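PDB 3WAJ: transmembrane oligosaccharyl transferase from Archaeoglobus fulgidus, which is a membrane enzyme of the STT3/AglB family, with an N-terminal GT-C-type transmembrane region followed by a soluble C-terminal part that mixes helices and beta sheets. Local coordinates for residues K681-D686 / A766-V771; S699-E704 / Q803-E808. One frame throughout, in Å; residues are numbered along the deposited sequence.

Contact 1. Residues K681-D686 / A766-V771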
loop_
_atom_site.group_PDB
_atom_site.type_symbol
_atom_site.label_atom_id
_atom_site.label_comp_id
_atom_site.label_asym_id
_atom_site.label_seq_id
_atom_site.Cartn_x
_atom_site.Cartn_y
_atom_site.Cartn_z
ATOM N N LYS A 681 -16.152 -20.292 5.825
ATOM C CA LYS A 681 -16.910 -21.217 4.983
ATOM C C LYS A 681 -16.247 -21.369 3.623
ATOM O O LYS A 681 -16.236 -22.440 3.042
ATOM C CB LYS A 681 -18.347 -20.716 4.808
ATOM C CG LYS A 681 -19.209 -20.877 6.040
ATOM C CD LYS A 681 -20.560 -20.219 5.862
ATOM C CE LYS A 681 -21.475 -20.451 7.063
ATOM N NZ LYS A 681 -22.794 -19.836 6.821
ATOM N N LEU A 682 -15.691 -20.272 3.126
ATOM C CA LEU A 682 -15.029 -20.262 1.834
ATOM C C LEU A 682 -13.632 -20.889 1.909
ATOM O O LEU A 682 -13.338 -21.883 1.245
ATOM C CB LEU A 682 -14.950 -18.825 1.290
ATOM C CG LEU A 682 -16.273 -18.293 0.727
ATOM C CD1 LEU A 682 -16.220 -16.775 0.466
ATOM C CD2 LEU A 682 -16.629 -19.044 -0.558
ATOM N N HIS A 683 -12.764 -20.320 2.731
ATOM C CA HIS A 683 -11.391 -20.764 2.692
ATOM C C HIS A 683 -11.156 -22.010 3.523
ATOM O O HIS A 683 -10.367 -22.869 3.122
ATOM C CB HIS A 683 -10.407 -19.660 3.074
ATOM C CG HIS A 683 -9.078 -19.813 2.412
ATOM N ND1 HIS A 683 -8.658 -18.989 1.389
ATOM C CD2 HIS A 683 -8.089 -20.713 2.607
ATOM C CE1 HIS A 683 -7.456 -19.376 0.991
ATOM N NE2 HIS A 683 -7.090 -20.422 1.713
ATOM N N LEU A 684 -11.828 -22.123 4.668
ATOM C CA LEU A 684 -11.552 -23.248 5.565
ATOM C C LEU A 684 -12.376 -24.468 5.174
ATOM O O LEU A 684 -11.842 -25.563 5.062
ATOM C CB LEU A 684 -11.770 -22.876 7.036
ATOM C CG LEU A 684 -11.184 -23.859 8.063
ATOM C CD1 LEU A 684 -10.365 -23.132 9.103
ATOM C CD2 LEU A 684 -12.266 -24.708 8.734
ATOM N N PHE A 685 -13.669 -24.276 4.931
ATOM C CA PHE A 685 -14.534 -25.387 4.532
ATOM C C PHE A 685 -14.642 -25.573 3.011
ATOM O O PHE A 685 -15.439 -26.393 2.544
ATOM C CB PHE A 685 -15.939 -25.227 5.153
ATOM C CG PHE A 685 -15.940 -25.212 6.662
ATOM C CD1 PHE A 685 -15.835 -26.394 7.387
ATOM C CD2 PHE A 685 -16.047 -24.022 7.353
ATOM C CE1 PHE A 685 -15.837 -26.383 8.778
ATOM C CE2 PHE A 685 -16.050 -24.003 8.738
ATOM C CZ PHE A 685 -15.944 -25.187 9.451
ATOM N N ASP A 686 -13.850 -24.812 2.247
ATOM C CA ASP A 686 -13.815 -24.944 0.789
ATOM C C ASP A 686 -15.177 -24.695 0.160
ATOM O O ASP A 686 -15.500 -25.215 -0.906
ATOM C CB ASP A 686 -13.232 -26.321 0.378
ATOM C CG ASP A 686 -11.734 -26.443 0.705
ATOM O OD1 ASP A 686 -10.992 -25.466 0.433
ATOM O OD2 ASP A 686 -11.318 -27.481 1.284
ATOM N N ALA A 766 -6.084 -30.916 6.863
ATOM C CA ALA A 766 -5.165 -30.890 5.722
ATOM C C ALA A 766 -4.961 -29.464 5.241
ATOM O O ALA A 766 -5.859 -28.628 5.387
ATOM C CB ALA A 766 -5.709 -31.738 4.585
ATOM N N PRO A 767 -3.789 -29.183 4.640
ATOM C CA PRO A 767 -3.608 -27.833 4.113
ATOM C C PRO A 767 -4.351 -27.711 2.779
ATOM O O PRO A 767 -5.018 -28.659 2.381
ATOM C CB PRO A 767 -2.089 -27.736 3.910
ATOM C CG PRO A 767 -1.660 -29.138 3.587
ATOM C CD PRO A 767 -2.599 -30.036 4.424
ATOM N N SER A 768 -4.244 -26.569 2.108
ATOM C CA SER A 768 -5.025 -26.305 0.900
ATOM C C SER A 768 -4.336 -25.172 0.147
ATOM O O SER A 768 -3.315 -24.632 0.610
ATOM C CB SER A 768 -6.443 -25.896 1.270
ATOM O OG SER A 768 -6.443 -24.581 1.831
ATOM N N GLY A 769 -4.890 -24.800 -1.002
ATOM C CA GLY A 769 -4.265 -23.774 -1.820
ATOM C C GLY A 769 -4.192 -22.427 -1.116
ATOM O O GLY A 769 -5.153 -21.994 -0.438
ATOM N N TYR A 770 -3.054 -21.758 -1.294
ATOM C CA TYR A 770 -2.839 -20.401 -0.779
ATOM C C TYR A 770 -3.939 -19.453 -1.270
ATOM O O TYR A 770 -4.498 -18.672 -0.492
ATOM C CB TYR A 770 -1.478 -19.892 -1.255
ATOM C CG TYR A 770 -0.929 -18.692 -0.512
ATOM C CD1 TYR A 770 0.194 -18.811 0.291
ATOM C CD2 TYR A 770 -1.505 -17.424 -0.643
ATOM C CE1 TYR A 770 0.724 -17.712 0.954
ATOM C CE2 TYR A 770 -0.982 -16.324 0.027
ATOM C CZ TYR A 770 0.128 -16.483 0.826
ATOM O OH TYR A 770 0.657 -15.417 1.500
ATOM N N VAL A 771 -4.234 -19.522 -2.566
ATOM C CA VAL A 771 -5.263 -18.677 -3.165
ATOM C C VAL A 771 -6.391 -19.542 -3.703
ATOM O O VAL A 771 -6.137 -20.543 -4.366
ATOM C CB VAL A 771 -4.697 -17.824 -4.313
ATOM C CG1 VAL A 771 -5.778 -16.882 -4.853
ATOM C CG2 VAL A 771 -3.503 -17.024 -3.838
HETATM O O HOH W 1 -4.848 -22.083 2.355
#
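The wider, pi-type turn 681-684 of helix 678-684 faces the loop that leads into strand 771-776, and H683 makes the junction with S768, G769 and Y770. Its CG lies anti to the backbone N (chi1 -151°), and this sends the imidazole out from the helix to the loop backbone. There the carbonyl oxygen of Y770 sits at the ring edge, 3.4 Å from CE1 of H683. NE2 of H683 reaches O of G769 at 3.3 Å in a weak, bent hydrogen bond of 130°.

A water bridges the same groups. It lies in the plane of the imidazole, 2.9 Å from H683 NE2, and is hydrogen-bonded to S768 OG at 3.0 Å and to G769 O at 2.8 Å. Strand 771-776, which the loop enters, is an inner strand of a five-stranded mixed sheet. The neighbouring strand 605-611 supplies S610, whose OG is hydrogen-bonded to ND1 of H683, so both ring nitrogens have partners and the ring's rotation is fixed. Histidine suits the place because its two nitrogens point to different neighbours, one toward the sheet and one toward the loop. The short serine side chain turns OG to E744 of helix 740-755 as well as to the water.

Contact 2. Residues S699-E704 / Q803-E808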
loop_
_atom_site.group_PDB
_atom_site.type_symbol
_atom_site.label_atom_id
_atom_site.label_comp_id
_atom_site.label_asym_id
_atom_site.label_seq_id
_atom_site.Cartn_x
_atom_site.Cartn_y
_atom_site.Cartn_z
ATOM N N SER A 699 -4.754 -22.315 -6.126
ATOM C CA SER A 699 -3.326 -22.345 -6.424
ATOM C C SER A 699 -2.666 -23.485 -5.689
ATOM O O SER A 699 -3.308 -24.227 -4.944
ATOM C CB SER A 699 -2.671 -21.073 -5.929
ATOM O OG SER A 699 -2.780 -20.978 -4.520
ATOM N N ASP A 700 -1.357 -23.576 -5.877
ATOM C CA ASP A 700 -0.506 -24.461 -5.114
ATOM C C ASP A 700 -0.535 -24.132 -3.605
ATOM O O ASP A 700 -1.050 -23.081 -3.191
ATOM C CB ASP A 700 0.918 -24.335 -5.651
ATOM C CG ASP A 700 1.707 -25.611 -5.495
ATOM O OD1 ASP A 700 1.254 -26.498 -4.730
ATOM O OD2 ASP A 700 2.780 -25.720 -6.137
ATOM N N TYR A 701 0.017 -25.034 -2.794
ATOM C CA TYR A 701 0.025 -24.906 -1.335
ATOM C C TYR A 701 0.915 -23.760 -0.865
ATOM O O TYR A 701 1.789 -23.307 -1.615
ATOM C CB TYR A 701 0.547 -26.209 -0.705
ATOM C CG TYR A 701 -0.403 -27.377 -0.846
ATOM C CD1 TYR A 701 -1.519 -27.479 -0.032
ATOM C CD2 TYR A 701 -0.172 -28.385 -1.784
ATOM C CE1 TYR A 701 -2.395 -28.536 -0.148
ATOM C CE2 TYR A 701 -1.051 -29.462 -1.910
ATOM C CZ TYR A 701 -2.159 -29.520 -1.086
ATOM O OH TYR A 701 -3.045 -30.563 -1.174
ATOM N N PRO A 702 0.709 -23.287 0.382
ATOM C CA PRO A 702 1.770 -22.461 0.983
ATOM C C PRO A 702 3.102 -23.221 0.947
ATOM O O PRO A 702 3.110 -24.451 1.067
ATOM C CB PRO A 702 1.310 -22.267 2.436
ATOM C CG PRO A 702 0.017 -23.059 2.602
ATOM C CD PRO A 702 -0.512 -23.314 1.207
ATOM N N ALA A 703 4.199 -22.489 0.781
ATOM C CA ALA A 703 5.522 -23.071 0.579
ATOM C C ALA A 703 5.909 -24.204 1.556
ATOM O O ALA A 703 6.384 -25.259 1.135
ATOM C CB ALA A 703 6.584 -21.967 0.601
ATOM N N GLU A 704 5.718 -23.967 2.851
ATOM C CA GLU A 704 6.194 -24.891 3.874
ATOM C C GLU A 704 5.515 -26.242 3.766
ATOM O O GLU A 704 6.140 -27.271 4.022
ATOM C CB GLU A 704 6.042 -24.299 5.284
ATOM C CG GLU A 704 4.590 -24.167 5.754
ATOM C CD GLU A 704 3.878 -22.865 5.308
ATOM O OE1 GLU A 704 4.511 -21.994 4.625
ATOM O OE2 GLU A 704 2.674 -22.734 5.675
ATOM N N GLN A 803 -5.492 -29.089 -8.073
ATOM C CA GLN A 803 -4.274 -29.508 -7.384
ATOM C C GLN A 803 -4.416 -30.958 -6.979
ATOM O O GLN A 803 -3.618 -31.465 -6.194
ATOM C CB GLN A 803 -4.034 -28.670 -6.127
ATOM C CG GLN A 803 -3.921 -27.182 -6.388
ATOM C CD GLN A 803 -2.767 -26.845 -7.302
ATOM O OE1 GLN A 803 -1.803 -27.608 -7.417
ATOM N NE2 GLN A 803 -2.855 -25.697 -7.962
ATOM N N ASN A 804 -5.448 -31.608 -7.513
ATOM C CA ASN A 804 -5.755 -32.999 -7.199
ATOM C C ASN A 804 -5.895 -33.209 -5.696
ATOM O O ASN A 804 -5.314 -34.136 -5.119
ATOM C CB ASN A 804 -4.727 -33.954 -7.834
ATOM C CG ASN A 804 -4.688 -33.846 -9.364
ATOM O OD1 ASN A 804 -5.709 -33.598 -10.012
ATOM N ND2 ASN A 804 -3.501 -34.019 -9.940
ATOM N N ARG A 805 -6.655 -32.308 -5.077
ATOM C CA ARG A 805 -7.044 -32.404 -3.673
ATOM C C ARG A 805 -8.550 -32.576 -3.631
ATOM O O ARG A 805 -9.266 -32.001 -4.460
ATOM C CB ARG A 805 -6.651 -31.132 -2.926
ATOM C CG ARG A 805 -7.225 -31.015 -1.520
ATOM C CD ARG A 805 -6.692 -29.761 -0.823
ATOM N NE ARG A 805 -7.236 -28.527 -1.386
ATOM C CZ ARG A 805 -8.352 -27.936 -0.956
ATOM N NH1 ARG A 805 -9.035 -28.462 0.049
ATOM N NH2 ARG A 805 -8.787 -26.819 -1.530
ATOM N N THR A 806 -9.038 -33.374 -2.685
ATOM C CA THR A 806 -10.478 -33.559 -2.538
ATOM C C THR A 806 -11.016 -33.021 -1.212
ATOM O O THR A 806 -10.282 -32.878 -0.233
ATOM C CB THR A 806 -10.889 -35.030 -2.711
ATOM O OG1 THR A 806 -10.287 -35.819 -1.676
ATOM C CG2 THR A 806 -10.457 -35.539 -4.076
ATOM N N PHE A 807 -12.310 -32.722 -1.201
ATOM C CA PHE A 807 -13.011 -32.356 0.023
ATOM C C PHE A 807 -14.463 -32.663 -0.233
ATOM O O PHE A 807 -14.862 -32.831 -1.390
ATOM C CB PHE A 807 -12.821 -30.865 0.381
ATOM C CG PHE A 807 -13.312 -29.904 -0.678
ATOM C CD1 PHE A 807 -12.413 -29.328 -1.578
ATOM C CD2 PHE A 807 -14.663 -29.572 -0.779
ATOM C CE1 PHE A 807 -12.852 -28.437 -2.571
ATOM C CE2 PHE A 807 -15.108 -28.680 -1.769
ATOM C CZ PHE A 807 -14.190 -28.111 -2.664
ATOM N N GLU A 808 -15.259 -32.741 0.827
ATOM C CA GLU A 808 -16.678 -33.030 0.670
ATOM C C GLU A 808 -17.508 -31.756 0.683
ATOM O O GLU A 808 -17.353 -30.912 1.578
ATOM C CB GLU A 808 -17.154 -33.983 1.773
ATOM C CG GLU A 808 -16.643 -35.406 1.619
ATOM C CD GLU A 808 -17.075 -36.037 0.305
ATOM O OE1 GLU A 808 -18.294 -36.048 0.002
ATOM O OE2 GLU A 808 -16.185 -36.507 -0.433
#
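A packing contact without direct hydrogen bonds joins the loop residues S699, D700 and Y701, after strand 693-698, to Q803 and R805, before strand 806-814, with Q803 laid along the backbone of S699 and D700 and R805 passing the end of Y701. Only part of it is buried. The glutamine chain is bent at chi2 (-61°), which folds its amide back over the S699-D700 peptide: CG of Q803 comes to 3.3 Å from O of S699, and NE2 of Q803 to 3.2 Å from C of S699. NE2 is also 3.3 Å from N of D700, but both are donors, and its angle to O of S699 is poor. Its hydrogen bond goes instead to the carbonyl oxygen of E698, one residue earlier. Glutamine suits this place, being long enough to span the gap and ending in an N-H donor for that backbone oxygen.

Strand 693-698 is an outermost strand of the five-stranded mixed sheet, and 806-814 an outermost strand of the antiparallel sheet in the AglB long peripheral region, so the contact bridges two sheets just beyond their strand ends. Y701 adds a second touch, OH lying 3.8 Å from CD of R805, with the ring and guanidinium planes 64° apart. R805 bends at chi3 (71°) after an extended start, and its aliphatic part meets the phenol while the guanidinium carries on to salt bridges with E698 and D686. Arginine thus offers methylenes to the tyrosine and charge to the two acids. Within S699-E704 two side chains bond to neighbouring backbone: S699 OG donates to O of D700 at 3.0 Å and probably accepts from N of V771, and D700 OD1 accepts N of Y701 at 2.7 Å, on its anti side and 32° out of the carboxylate plane. P702 occupies the N-cap position, just before helix 703-708.

How the contacts relate
From the N terminus the chain meets 681-686, then 699-704, then 766-771, and lastly 803-808. Contact 1 closes a loop of 79 residues, rich in helix, and contact 2 one of 98 residues; because their segments alternate, the two loops cross instead of nesting. Their centres are about 8 Å apart, and the segments of one touch those of the other. D686 OD2 of contact 1 forms a salt bridge of 2.8 Å with R805 NH1 of contact 2, and V771 N probably hydrogen-bonds to S699 OG. Together they tie the end of helix 678-684 and two neighbouring strands of the mixed sheet, 693-698 and 771-776, to the peripheral antiparallel sheet.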